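Local structure of ML032222a iGluR (Mnemiopsis leidyi, 4YKI) at residues B[104-118]-B[202-216]. The protein binds glycine in the cleft of its ligand-binding domain and probably forms part of a glycine-activated ion channel of the glutamate receptor family. Residues are numbered along the deposited sequence; the frame is centred on the assembly and turned at random.
With MG (magnesium ion), chain D; SO4 (sulfate ion), chain F.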
loop_
_atom_site.group_PDB
_atom_site.type_symbol
_atom_site.label_atom_id
_atom_site.label_comp_id
_atom_site.label_asym_id
_atom_site.label_seq_id
_atom_site.Cartn_x
_atom_site.Cartn_y
_atom_site.Cartn_z
ATOM N N TYR B 104 11.862 -0.334 4.340
ATOM C CA TYR B 104 10.944 0.673 3.838
ATOM C C TYR B 104 10.066 1.172 4.974
ATOM O O TYR B 104 9.736 0.423 5.895
ATOM C CB TYR B 104 10.056 0.100 2.752
ATOM C CG TYR B 104 10.752 -0.174 1.453
ATOM C CD1 TYR B 104 10.946 0.844 0.529
ATOM C CD2 TYR B 104 11.198 -1.452 1.125
ATOM C CE1 TYR B 104 11.543 0.595 -0.681
ATOM C CE2 TYR B 104 11.788 -1.720 -0.093
ATOM C CZ TYR B 104 11.977 -0.680 -0.981
ATOM O OH TYR B 104 12.515 -0.969 -2.198
ATOM N N SER B 105 9.641 2.421 4.855
ATOM C CA SER B 105 8.582 2.963 5.691
ATOM C C SER B 105 7.226 2.383 5.321
ATOM O O SER B 105 7.079 1.719 4.297
ATOM C CB SER B 105 8.504 4.483 5.528
ATOM O OG SER B 105 7.954 4.844 4.273
ATOM N N PHE B 106 6.232 2.678 6.144
ATOM C CA PHE B 106 4.853 2.513 5.742
ATOM C C PHE B 106 4.650 3.172 4.368
ATOM O O PHE B 106 5.142 4.279 4.143
ATOM C CB PHE B 106 3.933 3.154 6.778
ATOM C CG PHE B 106 2.492 2.799 6.579
ATOM C CD1 PHE B 106 1.997 1.587 7.032
ATOM C CD2 PHE B 106 1.642 3.645 5.886
ATOM C CE1 PHE B 106 0.686 1.229 6.812
ATOM C CE2 PHE B 106 0.325 3.288 5.664
ATOM C CZ PHE B 106 -0.147 2.085 6.126
ATOM N N PRO B 107 3.945 2.506 3.454
ATOM C CA PRO B 107 3.908 3.044 2.091
ATOM C C PRO B 107 2.796 4.054 1.892
ATOM O O PRO B 107 1.824 4.051 2.658
ATOM C CB PRO B 107 3.666 1.791 1.246
ATOM C CG PRO B 107 2.877 0.892 2.105
ATOM C CD PRO B 107 3.377 1.142 3.517
ATOM N N PHE B 108 2.911 4.872 0.851
ATOM C CA PHE B 108 1.930 5.917 0.601
ATOM C C PHE B 108 1.270 5.928 -0.782
ATOM O O PHE B 108 0.399 6.747 -1.007
ATOM C CB PHE B 108 2.519 7.303 0.937
ATOM C CG PHE B 108 3.692 7.729 0.072
ATOM C CD1 PHE B 108 3.486 8.464 -1.096
ATOM C CD2 PHE B 108 5.000 7.442 0.442
ATOM C CE1 PHE B 108 4.565 8.878 -1.891
ATOM C CE2 PHE B 108 6.078 7.856 -0.343
ATOM C CZ PHE B 108 5.857 8.560 -1.517
ATOM N N MET B 109 1.625 5.025 -1.688
ATOM C CA MET B 109 0.997 5.022 -3.020
ATOM C C MET B 109 1.205 3.709 -3.769
ATOM O O MET B 109 2.322 3.317 -4.071
ATOM C CB MET B 109 1.549 6.172 -3.871
ATOM C CG MET B 109 0.847 6.333 -5.195
ATOM S SD MET B 109 1.435 7.744 -6.157
ATOM C CE MET B 109 1.008 9.080 -5.102
ATOM N N ASP B 110 0.121 3.043 -4.140
ATOM C CA ASP B 110 0.192 1.884 -5.019
ATOM C C ASP B 110 0.664 2.341 -6.387
ATOM O O ASP B 110 0.265 3.386 -6.870
ATOM C CB ASP B 110 -1.211 1.226 -5.199
ATOM C CG ASP B 110 -1.571 0.174 -4.142
ATOM O OD1 ASP B 110 -0.923 0.097 -3.075
ATOM O OD2 ASP B 110 -2.570 -0.547 -4.398
ATOM N N ALA B 111 1.475 1.513 -7.018
ATOM C CA ALA B 111 1.953 1.791 -8.361
ATOM C C ALA B 111 2.167 0.481 -9.105
ATOM O O ALA B 111 2.294 -0.600 -8.505
ATOM C CB ALA B 111 3.249 2.610 -8.317
ATOM N N GLY B 112 2.180 0.596 -10.423
ATOM C CA GLY B 112 2.465 -0.512 -11.300
ATOM C C GLY B 112 3.455 -0.093 -12.362
ATOM O O GLY B 112 3.750 1.093 -12.534
ATOM N N ILE B 113 3.991 -1.090 -13.061
ATOM C CA ILE B 113 4.786 -0.851 -14.257
ATOM C C ILE B 113 3.861 -0.547 -15.423
ATOM O O ILE B 113 2.836 -1.214 -15.612
ATOM C CB ILE B 113 5.705 -2.057 -14.575
ATOM C CG1 ILE B 113 6.660 -2.351 -13.407
ATOM C CG2 ILE B 113 6.492 -1.826 -15.856
ATOM C CD1 ILE B 113 7.549 -1.174 -13.024
ATOM N N LYS B 114 4.209 0.503 -16.168
ATOM C CA LYS B 114 3.439 0.944 -17.319
ATOM C C LYS B 114 4.370 1.157 -18.515
ATOM O O LYS B 114 5.422 1.780 -18.391
ATOM C CB LYS B 114 2.702 2.249 -17.005
ATOM C CG LYS B 114 1.835 2.703 -18.163
ATOM C CD LYS B 114 1.051 3.938 -17.863
ATOM C CE LYS B 114 0.103 4.289 -19.006
ATOM N NZ LYS B 114 -0.896 3.216 -19.306
ATOM N N ALA B 115 3.960 0.649 -19.670
ATOM C CA ALA B 115 4.670 0.870 -20.918
ATOM C C ALA B 115 3.878 1.804 -21.800
ATOM O O ALA B 115 2.662 1.675 -21.929
ATOM C CB ALA B 115 4.926 -0.439 -21.647
ATOM N N VAL B 116 4.587 2.741 -22.407
ATOM C CA VAL B 116 3.987 3.705 -23.319
ATOM C C VAL B 116 4.788 3.752 -24.610
ATOM O O VAL B 116 5.952 3.396 -24.638
ATOM C CB VAL B 116 3.879 5.131 -22.698
ATOM C CG1 VAL B 116 2.972 5.113 -21.479
ATOM C CG2 VAL B 116 5.246 5.688 -22.352
ATOM N N VAL B 117 4.134 4.218 -25.660
ATOM C CA VAL B 117 4.662 4.152 -27.013
ATOM C C VAL B 117 4.318 5.420 -27.798
ATOM O O VAL B 117 3.214 5.967 -27.685
ATOM C CB VAL B 117 4.135 2.879 -27.765
ATOM C CG1 VAL B 117 2.632 2.893 -27.921
ATOM C CG2 VAL B 117 4.831 2.703 -29.113
ATOM N N LYS B 118 5.270 5.860 -28.616
ATOM C CA LYS B 118 5.004 6.857 -29.647
ATOM C C LYS B 118 5.277 6.245 -31.009
ATOM O O LYS B 118 6.323 5.642 -31.229
ATOM C CB LYS B 118 5.869 8.103 -29.431
ATOM C CG LYS B 118 5.717 9.141 -30.516
ATOM C CD LYS B 118 6.380 10.459 -30.169
ATOM C CE LYS B 118 6.398 11.360 -31.388
ATOM N NZ LYS B 118 6.824 12.725 -31.018
ATOM N N VAL B 202 1.409 10.040 -27.480
ATOM C CA VAL B 202 1.930 8.905 -26.709
ATOM C C VAL B 202 0.746 8.109 -26.182
ATOM O O VAL B 202 -0.189 8.674 -25.601
ATOM C CB VAL B 202 2.829 9.403 -25.560
ATOM C CG1 VAL B 202 3.175 8.277 -24.608
ATOM C CG2 VAL B 202 4.106 10.017 -26.115
ATOM N N PHE B 203 0.798 6.789 -26.360
ATOM C CA PHE B 203 -0.281 5.866 -26.035
ATOM C C PHE B 203 0.209 4.709 -25.167
ATOM O O PHE B 203 1.402 4.471 -25.055
ATOM C CB PHE B 203 -0.896 5.316 -27.343
ATOM C CG PHE B 203 -1.442 6.390 -28.246
ATOM C CD1 PHE B 203 -2.734 6.831 -28.084
ATOM C CD2 PHE B 203 -0.653 6.985 -29.220
ATOM C CE1 PHE B 203 -3.256 7.850 -28.900
ATOM C CE2 PHE B 203 -1.184 7.996 -30.045
ATOM C CZ PHE B 203 -2.463 8.420 -29.859
ATOM N N SER B 204 -0.718 3.988 -24.568
ATOM C CA SER B 204 -0.391 2.826 -23.757
ATOM C C SER B 204 0.008 1.606 -24.576
ATOM O O SER B 204 -0.464 1.405 -25.706
ATOM C CB SER B 204 -1.599 2.444 -22.917
ATOM O OG SER B 204 -1.965 3.504 -22.087
ATOM N N VAL B 205 0.877 0.775 -24.010
ATOM C CA VAL B 205 1.099 -0.572 -24.508
ATOM C C VAL B 205 0.563 -1.541 -23.476
ATOM O O VAL B 205 1.252 -1.898 -22.499
ATOM C CB VAL B 205 2.573 -0.874 -24.758
ATOM C CG1 VAL B 205 2.760 -2.314 -25.247
ATOM C CG2 VAL B 205 3.149 0.116 -25.761
ATOM N N GLY B 206 -0.676 -1.964 -23.678
ATOM C CA GLY B 206 -1.329 -2.873 -22.753
ATOM C C GLY B 206 -1.640 -2.199 -21.430
ATOM O O GLY B 206 -1.534 -0.986 -21.261
ATOM N N GLU B 207 -2.010 -3.033 -20.472
ATOM C CA GLU B 207 -2.362 -2.583 -19.143
ATOM C C GLU B 207 -1.119 -2.534 -18.271
ATOM O O GLU B 207 -0.095 -3.110 -18.591
ATOM C CB GLU B 207 -3.380 -3.538 -18.515
ATOM C CG GLU B 207 -4.689 -3.704 -19.297
ATOM C CD GLU B 207 -5.494 -2.430 -19.344
ATOM O OE1 GLU B 207 -5.653 -1.791 -18.283
ATOM O OE2 GLU B 207 -5.962 -2.057 -20.443
ATOM N N GLU B 208 -1.250 -1.888 -17.132
ATOM C CA GLU B 208 -0.175 -1.909 -16.150
ATOM C C GLU B 208 0.013 -3.326 -15.638
ATOM O O GLU B 208 -0.938 -4.130 -15.659
ATOM C CB GLU B 208 -0.481 -0.937 -15.024
ATOM C CG GLU B 208 -0.514 0.479 -15.526
ATOM C CD GLU B 208 -0.579 1.522 -14.448
ATOM O OE1 GLU B 208 -0.437 1.175 -13.252
ATOM O OE2 GLU B 208 -0.763 2.711 -14.806
ATOM N N PHE B 209 1.230 -3.656 -15.226
ATOM C CA PHE B 209 1.557 -4.953 -14.652
ATOM C C PHE B 209 2.548 -4.786 -13.511
ATOM O O PHE B 209 3.234 -3.772 -13.448
ATOM C CB PHE B 209 2.081 -5.930 -15.714
ATOM C CG PHE B 209 3.301 -5.450 -16.468
ATOM C CD1 PHE B 209 3.193 -4.507 -17.479
ATOM C CD2 PHE B 209 4.547 -5.992 -16.195
ATOM C CE1 PHE B 209 4.306 -4.087 -18.170
ATOM C CE2 PHE B 209 5.667 -5.568 -16.902
ATOM C CZ PHE B 209 5.534 -4.633 -17.886
ATOM N N GLN B 210 2.601 -5.782 -12.634
ATOM C CA GLN B 210 3.333 -5.735 -11.369
ATOM C C GLN B 210 2.618 -4.810 -10.379
ATOM O O GLN B 210 1.996 -3.809 -10.754
ATOM C CB GLN B 210 4.799 -5.285 -11.500
ATOM C CG GLN B 210 5.725 -6.194 -12.279
ATOM C CD GLN B 210 6.083 -7.480 -11.538
ATOM O OE1 GLN B 210 6.151 -7.543 -10.296
ATOM N NE2 GLN B 210 6.300 -8.526 -12.307
ATOM N N SER B 211 2.702 -5.175 -9.117
ATOM C CA SER B 211 2.117 -4.419 -8.033
ATOM C C SER B 211 3.176 -4.084 -7.025
ATOM O O SER B 211 3.828 -4.989 -6.505
ATOM C CB SER B 211 1.063 -5.294 -7.373
ATOM O OG SER B 211 0.557 -4.710 -6.200
ATOM N N PHE B 212 3.318 -2.798 -6.705
ATOM C CA PHE B 212 4.288 -2.352 -5.713
ATOM C C PHE B 212 3.819 -1.026 -5.099
ATOM O O PHE B 212 2.733 -0.546 -5.406
ATOM C CB PHE B 212 5.705 -2.282 -6.319
ATOM C CG PHE B 212 5.831 -1.339 -7.478
ATOM C CD1 PHE B 212 5.567 -1.762 -8.752
ATOM C CD2 PHE B 212 6.218 -0.021 -7.284
ATOM C CE1 PHE B 212 5.664 -0.906 -9.818
ATOM C CE2 PHE B 212 6.306 0.850 -8.346
ATOM C CZ PHE B 212 6.027 0.397 -9.621
ATOM N N GLU B 213 4.631 -0.490 -4.202
ATOM C CA GLU B 213 4.333 0.735 -3.473
ATOM C C GLU B 213 5.442 1.737 -3.679
ATOM O O GLU B 213 6.595 1.375 -3.935
ATOM C CB GLU B 213 4.338 0.454 -1.975
ATOM C CG GLU B 213 3.249 -0.428 -1.490
ATOM C CD GLU B 213 1.914 0.274 -1.372
ATOM O OE1 GLU B 213 1.827 1.513 -1.578
ATOM O OE2 GLU B 213 0.930 -0.423 -1.013
ATOM N N TYR B 214 5.104 3.008 -3.489
ATOM C CA TYR B 214 6.065 4.023 -3.132
ATOM C C TYR B 214 6.103 4.182 -1.611
ATOM O O TYR B 214 5.068 4.216 -0.941
ATOM C CB TYR B 214 5.712 5.380 -3.765
ATOM C CG TYR B 214 5.821 5.434 -5.263
ATOM C CD1 TYR B 214 6.819 4.740 -5.937
ATOM C CD2 TYR B 214 4.943 6.197 -6.002
ATOM C CE1 TYR B 214 6.928 4.822 -7.337
ATOM C CE2 TYR B 214 5.058 6.301 -7.368
ATOM C CZ TYR B 214 6.034 5.611 -8.037
ATOM O OH TYR B 214 6.085 5.740 -9.400
ATOM N N ALA B 215 7.314 4.250 -1.074
ATOM C CA ALA B 215 7.540 4.430 0.332
ATOM C C ALA B 215 8.835 5.219 0.479
ATOM O O ALA B 215 9.464 5.588 -0.521
ATOM C CB ALA B 215 7.637 3.082 1.026
ATOM N N PHE B 216 9.218 5.526 1.713
ATOM C CA PHE B 216 10.544 6.077 1.972
ATOM C C PHE B 216 11.478 4.905 2.329
ATOM O O PHE B 216 11.042 3.847 2.815
ATOM C CB PHE B 216 10.493 7.113 3.109
ATOM C CG PHE B 216 9.800 8.419 2.766
ATOM C CD1 PHE B 216 9.419 8.757 1.484
ATOM C CD2 PHE B 216 9.562 9.326 3.774
ATOM C CE1 PHE B 216 8.798 9.975 1.221
ATOM C CE2 PHE B 216 8.943 10.545 3.508
ATOM C CZ PHE B 216 8.582 10.849 2.221
HETATM MG MG MG D . -1.078 0.042 -1.009
HETATM S S SO4 F . -4.677 4.509 -24.356
HETATM O O1 SO4 F . -4.966 3.402 -25.265
HETATM O O2 SO4 F . -5.700 5.548 -24.465
HETATM O O3 SO4 F . -4.670 4.012 -22.977
HETATM O O4 SO4 F . -3.391 5.079 -24.712
HETATM O O HOH W 1 0.525 2.881 -11.441
HETATM O O HOH W 2 -0.905 0.636 -19.528
HETATM O O HOH W 3 -2.681 2.834 -16.995
HETATM O O HOH W 4 1.706 -1.162 -19.836
HETATM O O HOH W 5 -0.620 2.098 -0.898
HETATM O O HOH W 6 -1.387 -2.043 -0.944
#
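Asp-110 and Glu-213, a non-hydrogen-bonded antiparallel pair, turn their carboxylates 65° apart and bring Asp-110 OD1 within 2.8 Å of Glu-213 OE2. Two acceptors come this close because both bind one magnesium ion, each at 2.1 Å. The same pair from the second subunit and two waters complete its shell; anionic carboxylate oxygens suit a magnesium ion, which here joins two copies of the domain. Glu-213 reaches it by folding at chi2 (-77°), its CG against Pro-107 CB, and its carboxylate also meets Arg-236 of the second subunit.

On the other face of the sheet, Ala-111 CB sits over the Tyr-214 ring, 4.3 Å from its centroid, while Met-109 SD comes to that ring's edge beside CD2, a Met-aromatic contact. The small methyl of Ala-111 lets the ring lie along the strand, with its face on that methyl; the tyrosine OH bonds Glu-188, and its side chain touches the bound glycine. These antiparallel strands are the two linkers between the lobes of the clamshell, periplasmic-binding-protein-like fold, with the ligand in the cleft.

Farther on, a beta bulge shifts the register between Ala-111 and Ile-113. Ile-113 spreads its branches: CG2 rests over the face of the Phe-209 ring, whereas CD1 meets Phe-212 CE1 at 3.7 Å. Lys-114, extended until it bends at chi4 (60°), gives NZ to Ser-204 OG at 3.0 Å; water links the same ammonium to Glu-208 OE2, 4.5 Å away.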